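Local coordinates for flagellin hook IN motif family (Aeromonas hydrophila subsp. hydrophila, PDB 6XI1), which probably forms part of the calcium-stiffened extender of a bacterial RTX adhesin, a row of tandem beta-sandwich repeats that holds the adhesive end away from the cell, at residues L78-G83 / F108-V113; W86-D91 / K104-T109. One frame throughout, in Å; residues are numbered along the deposited sequence.

Contact 1 (L78-G83 / F108-V113)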
ATOM      1  N   LEU A  78     -17.246 -58.561  40.687  1.00 28.81           N
ATOM      2  CA  LEU A  78     -18.130 -58.539  41.870  1.00 28.74           C
ATOM      3  C   LEU A  78     -17.665 -59.616  42.857  1.00 30.77           C
ATOM      4  O   LEU A  78     -17.391 -60.728  42.403  1.00 34.03           O
ATOM      5  CB  LEU A  78     -19.558 -58.761  41.377  1.00 28.57           C
ATOM      6  CG  LEU A  78     -20.624 -58.750  42.463  1.00 27.78           C
ATOM      7  CD1 LEU A  78     -21.883 -58.102  41.959  1.00 27.04           C
ATOM      8  CD2 LEU A  78     -20.903 -60.169  42.963  1.00 26.76           C
ATOM      9  N   THR A  79     -17.494 -59.260  44.131  1.00 31.36           N
ATOM     10  CA  THR A  79     -17.249 -60.236  45.232  1.00 33.52           C
ATOM     11  C   THR A  79     -18.475 -60.246  46.149  1.00 32.81           C
ATOM     12  O   THR A  79     -19.142 -59.219  46.251  1.00 31.21           O
ATOM     13  CB  THR A  79     -15.962 -59.931  45.996  1.00 33.61           C
ATOM     14  OG1 THR A  79     -16.194 -58.737  46.729  1.00 38.25           O
ATOM     15  CG2 THR A  79     -14.747 -59.739  45.124  1.00 37.73           C
ATOM     16  N   ILE A  80     -18.786 -61.388  46.767  1.00 33.42           N
ATOM     17  CA  ILE A  80     -19.901 -61.506  47.749  1.00 30.55           C
ATOM     18  C   ILE A  80     -19.376 -62.208  49.016  1.00 33.96           C
ATOM     19  O   ILE A  80     -18.498 -63.073  48.898  1.00 31.64           O
ATOM     20  CB  ILE A  80     -21.120 -62.204  47.120  1.00 31.06           C
ATOM     21  CG1 ILE A  80     -22.390 -61.977  47.946  1.00 33.48           C
ATOM     22  CG2 ILE A  80     -20.848 -63.681  46.868  1.00 32.30           C
ATOM     23  CD1 ILE A  80     -23.689 -62.269  47.222  1.00 32.87           C
ATOM     24  N   THR A  81     -19.835 -61.766  50.187  1.00 34.28           N
ATOM     25  CA  THR A  81     -19.549 -62.414  51.500  1.00 36.26           C
ATOM     26  C   THR A  81     -20.554 -63.556  51.732  1.00 39.53           C
ATOM     27  O   THR A  81     -21.619 -63.570  51.085  1.00 35.22           O
ATOM     28  CB  THR A  81     -19.590 -61.402  52.653  1.00 34.67           C
ATOM     29  OG1 THR A  81     -20.957 -61.040  52.795  1.00 32.81           O
ATOM     30  CG2 THR A  81     -18.749 -60.163  52.434  1.00 35.07           C
ATOM     31  N   GLU A  82     -20.246 -64.453  52.682  1.00 41.13           N
ATOM     32  CA  GLU A  82     -21.211 -65.468  53.208  1.00 43.35           C
ATOM     33  C   GLU A  82     -22.551 -64.799  53.538  1.00 33.68           C
ATOM     34  O   GLU A  82     -23.601 -65.407  53.277  1.00 32.73           O
ATOM     35  CB  GLU A  82     -20.666 -66.148  54.469  1.00 49.07           C
ATOM     36  CG  GLU A  82     -19.294 -66.764  54.290  1.00 54.92           C
ATOM     37  CD  GLU A  82     -18.863 -67.638  55.453  1.00 65.67           C
ATOM     38  OE1 GLU A  82     -19.697 -68.437  55.948  1.00 62.89           O
ATOM     39  OE2 GLU A  82     -17.699 -67.501  55.868  1.00 75.75           O
ATOM     40  N   GLY A  83     -22.519 -63.574  54.075  1.00 35.36           N
ATOM     41  CA  GLY A  83     -23.721 -62.838  54.525  1.00 35.39           C
ATOM     42  C   GLY A  83     -24.517 -62.238  53.385  1.00 37.35           C
ATOM     43  O   GLY A  83     -25.608 -61.695  53.648  1.00 36.85           O
ATOM     44  N   PHE A 108     -23.293 -60.616  37.018  1.00 34.93           N
ATOM     45  CA  PHE A 108     -22.448 -61.499  37.846  1.00 33.32           C
ATOM     46  C   PHE A 108     -23.371 -62.510  38.512  1.00 33.32           C
ATOM     47  O   PHE A 108     -24.464 -62.140  38.995  1.00 35.94           O
ATOM     48  CB  PHE A 108     -21.612 -60.698  38.835  1.00 32.64           C
ATOM     49  CG  PHE A 108     -20.760 -59.659  38.160  1.00 30.13           C
ATOM     50  CD1 PHE A 108     -21.306 -58.450  37.755  1.00 29.62           C
ATOM     51  CD2 PHE A 108     -19.433 -59.918  37.886  1.00 30.48           C
ATOM     52  CE1 PHE A 108     -20.523 -57.512  37.100  1.00 28.92           C
ATOM     53  CE2 PHE A 108     -18.640 -58.969  37.252  1.00 30.50           C
ATOM     54  CZ  PHE A 108     -19.187 -57.768  36.870  1.00 30.18           C
ATOM     55  N   THR A 109     -22.959 -63.766  38.455  1.00 35.67           N
ATOM     56  CA  THR A 109     -23.747 -64.898  38.990  1.00 38.35           C
ATOM     57  C   THR A 109     -23.164 -65.247  40.355  1.00 31.85           C
ATOM     58  O   THR A 109     -21.954 -65.463  40.436  1.00 32.20           O
ATOM     59  CB  THR A 109     -23.769 -66.068  38.002  1.00 44.44           C
ATOM     60  OG1 THR A 109     -24.452 -65.603  36.838  1.00 40.27           O
ATOM     61  CG2 THR A 109     -24.484 -67.271  38.580  1.00 48.56           C
ATOM     62  N   VAL A 110     -24.000 -65.232  41.392  1.00 34.65           N
ATOM     63  CA  VAL A 110     -23.600 -65.683  42.763  1.00 36.05           C
ATOM     64  C   VAL A 110     -24.428 -66.929  43.111  1.00 33.56           C
ATOM     65  O   VAL A 110     -25.490 -67.135  42.477  1.00 36.14           O
ATOM     66  CB  VAL A 110     -23.746 -64.561  43.812  1.00 32.09           C
ATOM     67  CG1 VAL A 110     -22.770 -63.416  43.554  1.00 32.75           C
ATOM     68  CG2 VAL A 110     -25.168 -64.050  43.896  1.00 31.85           C
ATOM     69  N   ALA A 111     -23.994 -67.696  44.116  1.00 43.54           N
ATOM     70  CA  ALA A 111     -24.630 -68.983  44.509  1.00 45.72           C
ATOM     71  C   ALA A 111     -24.686 -69.149  46.037  1.00 43.33           C
ATOM     72  O   ALA A 111     -23.703 -68.746  46.739  1.00 39.25           O
ATOM     73  CB  ALA A 111     -23.901 -70.144  43.872  1.00 48.94           C
ATOM     74  N   SER A 112     -25.787 -69.772  46.487  1.00 47.65           N
ATOM     75  CA  SER A 112     -26.013 -70.458  47.795  1.00 49.05           C
ATOM     76  C   SER A 112     -24.887 -71.456  48.090  1.00 55.03           C
ATOM     77  O   SER A 112     -24.331 -71.963  47.108  1.00 49.23           O
ATOM     78  CB  SER A 112     -27.307 -71.253  47.784  1.00 47.29           C
ATOM     79  OG  SER A 112     -28.457 -70.505  47.428  1.00 46.44           O
ATOM     80  N   VAL A 113     -24.663 -71.811  49.376  1.00 60.10           N
ATOM     81  CA  VAL A 113     -23.774 -72.943  49.799  1.00 60.36           C
ATOM     82  C   VAL A 113     -24.179 -74.174  48.973  1.00 54.94           C
ATOM     83  O   VAL A 113     -23.286 -74.906  48.519  1.00 53.43           O
ATOM     84  CB  VAL A 113     -23.837 -73.247  51.311  1.00 66.36           C
ATOM     85  CG1 VAL A 113     -23.051 -74.504  51.659  1.00 68.16           C
ATOM     86  CG2 VAL A 113     -23.347 -72.092  52.163  1.00 65.93           C
TER
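Leu78-Ile80 and Phe108-Ala111 run nearly parallel, their axes 13° apart in direction and 8.4 Å at closest approach, too far for backbone pairing, so side chains alone join them. This is core packing in a beta-sandwich repeat of a cadherin-like, calcium-binding adhesin. Leu78 and Ile80 point inward from one strand, Phe108 and Val110 from the other, and every one is apolar and buried. Leu78 lays its CB over one face of the Phe108 ring, 3.9 Å from the centroid and displaced toward the rim, a CH-pi contact: the broad flat face of a phenylalanine accepts the C-H groups of a methylene from the facing strand. With CG anti to the backbone N (chi1 -179°), the rest of Leu78 leads away from that ring, and CD2 reaches Val110 CG1 at 3.8 Å. Beta-branched Ile80 and Val110 suit extended backbone and fill the next level with branched side chains that meet at about a right angle. Leu50 of strand 43-53 touches both, and Val120 of strand 117-125 packs against Leu78, so neighbouring strands add to the same core. Val110 CG1 is the methyl shared by both partners: besides Leu78 CD2 it meets Ile80 CG2, also at 3.8 Å.

Contact 2 (W86-D91 / K104-T109)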
ATOM      1  N   TRP A  86     -22.498 -57.953  48.551  1.00 29.13           N
ATOM      2  CA  TRP A  86     -21.725 -57.891  47.281  1.00 27.70           C
ATOM      3  C   TRP A  86     -21.211 -56.469  47.035  1.00 25.83           C
ATOM      4  O   TRP A  86     -21.835 -55.471  47.468  1.00 24.03           O
ATOM      5  CB  TRP A  86     -22.499 -58.435  46.065  1.00 25.89           C
ATOM      6  CG  TRP A  86     -23.786 -57.753  45.740  1.00 24.62           C
ATOM      7  CD1 TRP A  86     -25.029 -58.204  46.023  1.00 25.05           C
ATOM      8  CD2 TRP A  86     -23.965 -56.531  44.989  1.00 27.91           C
ATOM      9  NE1 TRP A  86     -25.977 -57.337  45.567  1.00 28.24           N
ATOM     10  CE2 TRP A  86     -25.355 -56.302  44.912  1.00 28.21           C
ATOM     11  CE3 TRP A  86     -23.092 -55.629  44.370  1.00 26.57           C
ATOM     12  CZ2 TRP A  86     -25.896 -55.198  44.259  1.00 28.56           C
ATOM     13  CZ3 TRP A  86     -23.627 -54.523  43.744  1.00 23.55           C
ATOM     14  CH2 TRP A  86     -24.999 -54.310  43.690  1.00 25.88           C
ATOM     15  N   THR A  87     -20.031 -56.429  46.430  1.00 27.61           N
ATOM     16  CA  THR A  87     -19.310 -55.203  46.036  1.00 29.15           C
ATOM     17  C   THR A  87     -18.950 -55.364  44.561  1.00 28.78           C
ATOM     18  O   THR A  87     -18.284 -56.340  44.224  1.00 27.18           O
ATOM     19  CB  THR A  87     -18.066 -54.988  46.902  1.00 31.70           C
ATOM     20  OG1 THR A  87     -18.545 -55.025  48.247  1.00 31.86           O
ATOM     21  CG2 THR A  87     -17.333 -53.694  46.605  1.00 31.10           C
ATOM     22  N   TYR A  88     -19.372 -54.408  43.744  1.00 27.96           N
ATOM     23  CA  TYR A  88     -18.896 -54.274  42.343  1.00 28.78           C
ATOM     24  C   TYR A  88     -17.815 -53.191  42.307  1.00 27.78           C
ATOM     25  O   TYR A  88     -18.019 -52.108  42.911  1.00 24.50           O
ATOM     26  CB  TYR A  88     -20.060 -53.948  41.414  1.00 28.31           C
ATOM     27  CG  TYR A  88     -19.621 -53.616  40.015  1.00 28.68           C
ATOM     28  CD1 TYR A  88     -19.461 -54.618  39.062  1.00 28.12           C
ATOM     29  CD2 TYR A  88     -19.347 -52.310  39.653  1.00 29.26           C
ATOM     30  CE1 TYR A  88     -19.086 -54.314  37.759  1.00 31.12           C
ATOM     31  CE2 TYR A  88     -18.925 -52.004  38.365  1.00 29.62           C
ATOM     32  CZ  TYR A  88     -18.823 -53.002  37.410  1.00 29.42           C
ATOM     33  OH  TYR A  88     -18.441 -52.704  36.122  1.00 29.31           O
ATOM     34  N   ASN A  89     -16.704 -53.497  41.633  1.00 30.74           N
ATOM     35  CA  ASN A  89     -15.571 -52.559  41.407  1.00 33.01           C
ATOM     36  C   ASN A  89     -15.210 -52.573  39.917  1.00 28.29           C
ATOM     37  O   ASN A  89     -15.182 -53.648  39.333  1.00 31.08           O
ATOM     38  CB  ASN A  89     -14.329 -52.920  42.227  1.00 36.67           C
ATOM     39  CG  ASN A  89     -14.509 -52.632  43.698  1.00 36.66           C
ATOM     40  OD1 ASN A  89     -14.917 -51.541  44.090  1.00 40.52           O
ATOM     41  ND2 ASN A  89     -14.257 -53.626  44.520  1.00 40.20           N
ATOM     42  N   VAL A  90     -14.995 -51.398  39.334  1.00 28.74           N
ATOM     43  CA  VAL A  90     -14.391 -51.279  37.976  1.00 27.41           C
ATOM     44  C   VAL A  90     -13.430 -50.090  37.985  1.00 26.69           C
ATOM     45  O   VAL A  90     -13.761 -49.049  38.607  1.00 26.16           O
ATOM     46  CB  VAL A  90     -15.473 -51.201  36.876  1.00 25.51           C
ATOM     47  CG1 VAL A  90     -16.313 -49.938  36.989  1.00 24.00           C
ATOM     48  CG2 VAL A  90     -14.877 -51.320  35.475  1.00 26.40           C
ATOM     49  N   ASP A  91     -12.261 -50.260  37.353  1.00 31.88           N
ATOM     50  CA  ASP A  91     -11.292 -49.154  37.135  1.00 35.01           C
ATOM     51  C   ASP A  91     -11.992 -48.070  36.307  1.00 28.25           C
ATOM     52  O   ASP A  91     -12.418 -48.374  35.182  1.00 26.91           O
ATOM     53  CB  ASP A  91     -10.027 -49.642  36.432  1.00 41.47           C
ATOM     54  CG  ASP A  91      -9.128 -50.511  37.303  1.00 48.99           C
ATOM     55  OD1 ASP A  91      -9.158 -50.345  38.536  1.00 55.62           O
ATOM     56  OD2 ASP A  91      -8.425 -51.355  36.743  1.00 52.01           O
ATOM     57  N   LYS A 104     -23.206 -49.525  29.528  1.00 26.00           N
ATOM     58  CA  LYS A 104     -22.653 -50.898  29.412  1.00 23.26           C
ATOM     59  C   LYS A 104     -23.218 -51.725  30.571  1.00 26.79           C
ATOM     60  O   LYS A 104     -23.055 -51.299  31.740  1.00 22.39           O
ATOM     61  CB  LYS A 104     -21.130 -50.871  29.458  1.00 22.99           C
ATOM     62  CG  LYS A 104     -20.463 -52.221  29.260  1.00 24.43           C
ATOM     63  CD  LYS A 104     -18.998 -52.160  29.442  1.00 26.46           C
ATOM     64  CE  LYS A 104     -18.277 -53.324  28.805  1.00 28.47           C
ATOM     65  NZ  LYS A 104     -18.674 -54.605  29.418  1.00 30.61           N
ATOM     66  N   VAL A 105     -23.852 -52.855  30.272  1.00 27.26           N
ATOM     67  CA  VAL A 105     -24.547 -53.668  31.319  1.00 27.94           C
ATOM     68  C   VAL A 105     -23.710 -54.915  31.531  1.00 30.52           C
ATOM     69  O   VAL A 105     -23.347 -55.553  30.524  1.00 32.73           O
ATOM     70  CB  VAL A 105     -26.003 -53.968  30.934  1.00 29.29           C
ATOM     71  CG1 VAL A 105     -26.638 -54.972  31.877  1.00 29.92           C
ATOM     72  CG2 VAL A 105     -26.812 -52.681  30.900  1.00 27.95           C
ATOM     73  N   GLU A 106     -23.336 -55.183  32.786  1.00 26.79           N
ATOM     74  CA  GLU A 106     -22.535 -56.359  33.162  1.00 27.21           C
ATOM     75  C   GLU A 106     -23.322 -57.140  34.210  1.00 30.06           C
ATOM     76  O   GLU A 106     -23.992 -56.510  35.065  1.00 28.87           O
ATOM     77  CB  GLU A 106     -21.174 -55.946  33.711  1.00 31.61           C
ATOM     78  CG  GLU A 106     -20.472 -54.910  32.857  1.00 35.30           C
ATOM     79  CD  GLU A 106     -19.020 -54.658  33.218  1.00 36.17           C
ATOM     80  OE1 GLU A 106     -18.638 -54.804  34.405  1.00 33.32           O
ATOM     81  OE2 GLU A 106     -18.264 -54.328  32.295  1.00 35.33           O
ATOM     82  N   THR A 107     -23.243 -58.465  34.139  1.00 33.62           N
ATOM     83  CA  THR A 107     -23.981 -59.369  35.062  1.00 34.66           C
ATOM     84  C   THR A 107     -22.996 -60.280  35.767  1.00 34.01           C
ATOM     85  O   THR A 107     -22.005 -60.646  35.178  1.00 33.21           O
ATOM     86  CB  THR A 107     -25.026 -60.217  34.337  1.00 36.44           C
ATOM     87  OG1 THR A 107     -24.240 -61.001  33.448  1.00 38.36           O
ATOM     88  CG2 THR A 107     -26.088 -59.378  33.671  1.00 37.86           C
ATOM     89  N   PHE A 108     -23.293 -60.616  37.018  1.00 34.93           N
ATOM     90  CA  PHE A 108     -22.448 -61.499  37.846  1.00 33.32           C
ATOM     91  C   PHE A 108     -23.371 -62.510  38.512  1.00 33.32           C
ATOM     92  O   PHE A 108     -24.464 -62.140  38.995  1.00 35.94           O
ATOM     93  CB  PHE A 108     -21.612 -60.698  38.835  1.00 32.64           C
ATOM     94  CG  PHE A 108     -20.760 -59.659  38.160  1.00 30.13           C
ATOM     95  CD1 PHE A 108     -21.306 -58.450  37.755  1.00 29.62           C
ATOM     96  CD2 PHE A 108     -19.433 -59.918  37.886  1.00 30.48           C
ATOM     97  CE1 PHE A 108     -20.523 -57.512  37.100  1.00 28.92           C
ATOM     98  CE2 PHE A 108     -18.640 -58.969  37.252  1.00 30.50           C
ATOM     99  CZ  PHE A 108     -19.187 -57.768  36.870  1.00 30.18           C
ATOM    100  N   THR A 109     -22.959 -63.766  38.455  1.00 35.67           N
ATOM    101  CA  THR A 109     -23.747 -64.898  38.990  1.00 38.35           C
ATOM    102  C   THR A 109     -23.164 -65.247  40.355  1.00 31.85           C
ATOM    103  O   THR A 109     -21.954 -65.463  40.436  1.00 32.20           O
ATOM    104  CB  THR A 109     -23.769 -66.068  38.002  1.00 44.44           C
ATOM    105  OG1 THR A 109     -24.452 -65.603  36.838  1.00 40.27           O
ATOM    106  CG2 THR A 109     -24.484 -67.271  38.580  1.00 48.56           C
TER
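Tyr88 has CG anti to its own N (chi1 172°), which sends the ring across the interior, while Glu106, with CG beside its N and an extended chain beyond, brings its carboxylate up to the phenol. The two strands do not pair with each other; they face one another across the core of the same beta-sandwich repeat, into which these side chains point. Even the nearest CA atoms, those of Tyr88 and Phe108, are 9.2 Å apart. A long side chain with a polar end suits this span. Tyr88 OH donates to Glu106 OE1 at 2.7 Å; the side chains cross at about a right angle, and the hydroxyl comes from above the carboxylate plane, 58° out of it.

Glu106 is buried, yet its charge is well provided for. Lys104, two residues earlier on the same strand, forms a salt bridge through NZ to OE2, which offers its anti lone pair, the one away from OE1, and the backbone N-H groups of Leu75 and Gly76 donate to OE2 and OE1 respectively. Together these bonds should fix the carboxylate's rotation and probably favour its ionised form. Lys104 NZ also bonds to Gly73 O, tying the same loop to the strand.

The apolar part of Tyr88 is used as well. Ile122 and Ile124 of strand 117-125 pack on it, and the far rim of the Phe108 ring lies at its edge. The two ring planes are inclined at 65° with centroids 5.6 Å apart, an oblique pairing in which Phe108 CE1 and CZ both lie 3.6 Å from Tyr88 CE1.

Contacts 1 and 2 lie about 12 Å apart, centre to centre, in the first of four tandem repeats. Strands 77-80 and 85-91 follow one another and pair antiparallel, Thr79 and Thr87 being joined by backbone bonding; both face strand 103-111, which meets 85-91 with its earlier part and 77-80 with its later part, so contact 2 is largely nested inside contact 1 along the chain. Phe108 belongs to both: its ring receives Leu78 in contact 1 and Tyr88 in contact 2. Trp86, from the same strand as Tyr88, packs on Leu78 and so borders contact 1. The interior thus passes from wholly apolar to partly polar, consistent with one continuous core in this repeat, while several calcium ions are bound where successive repeats meet.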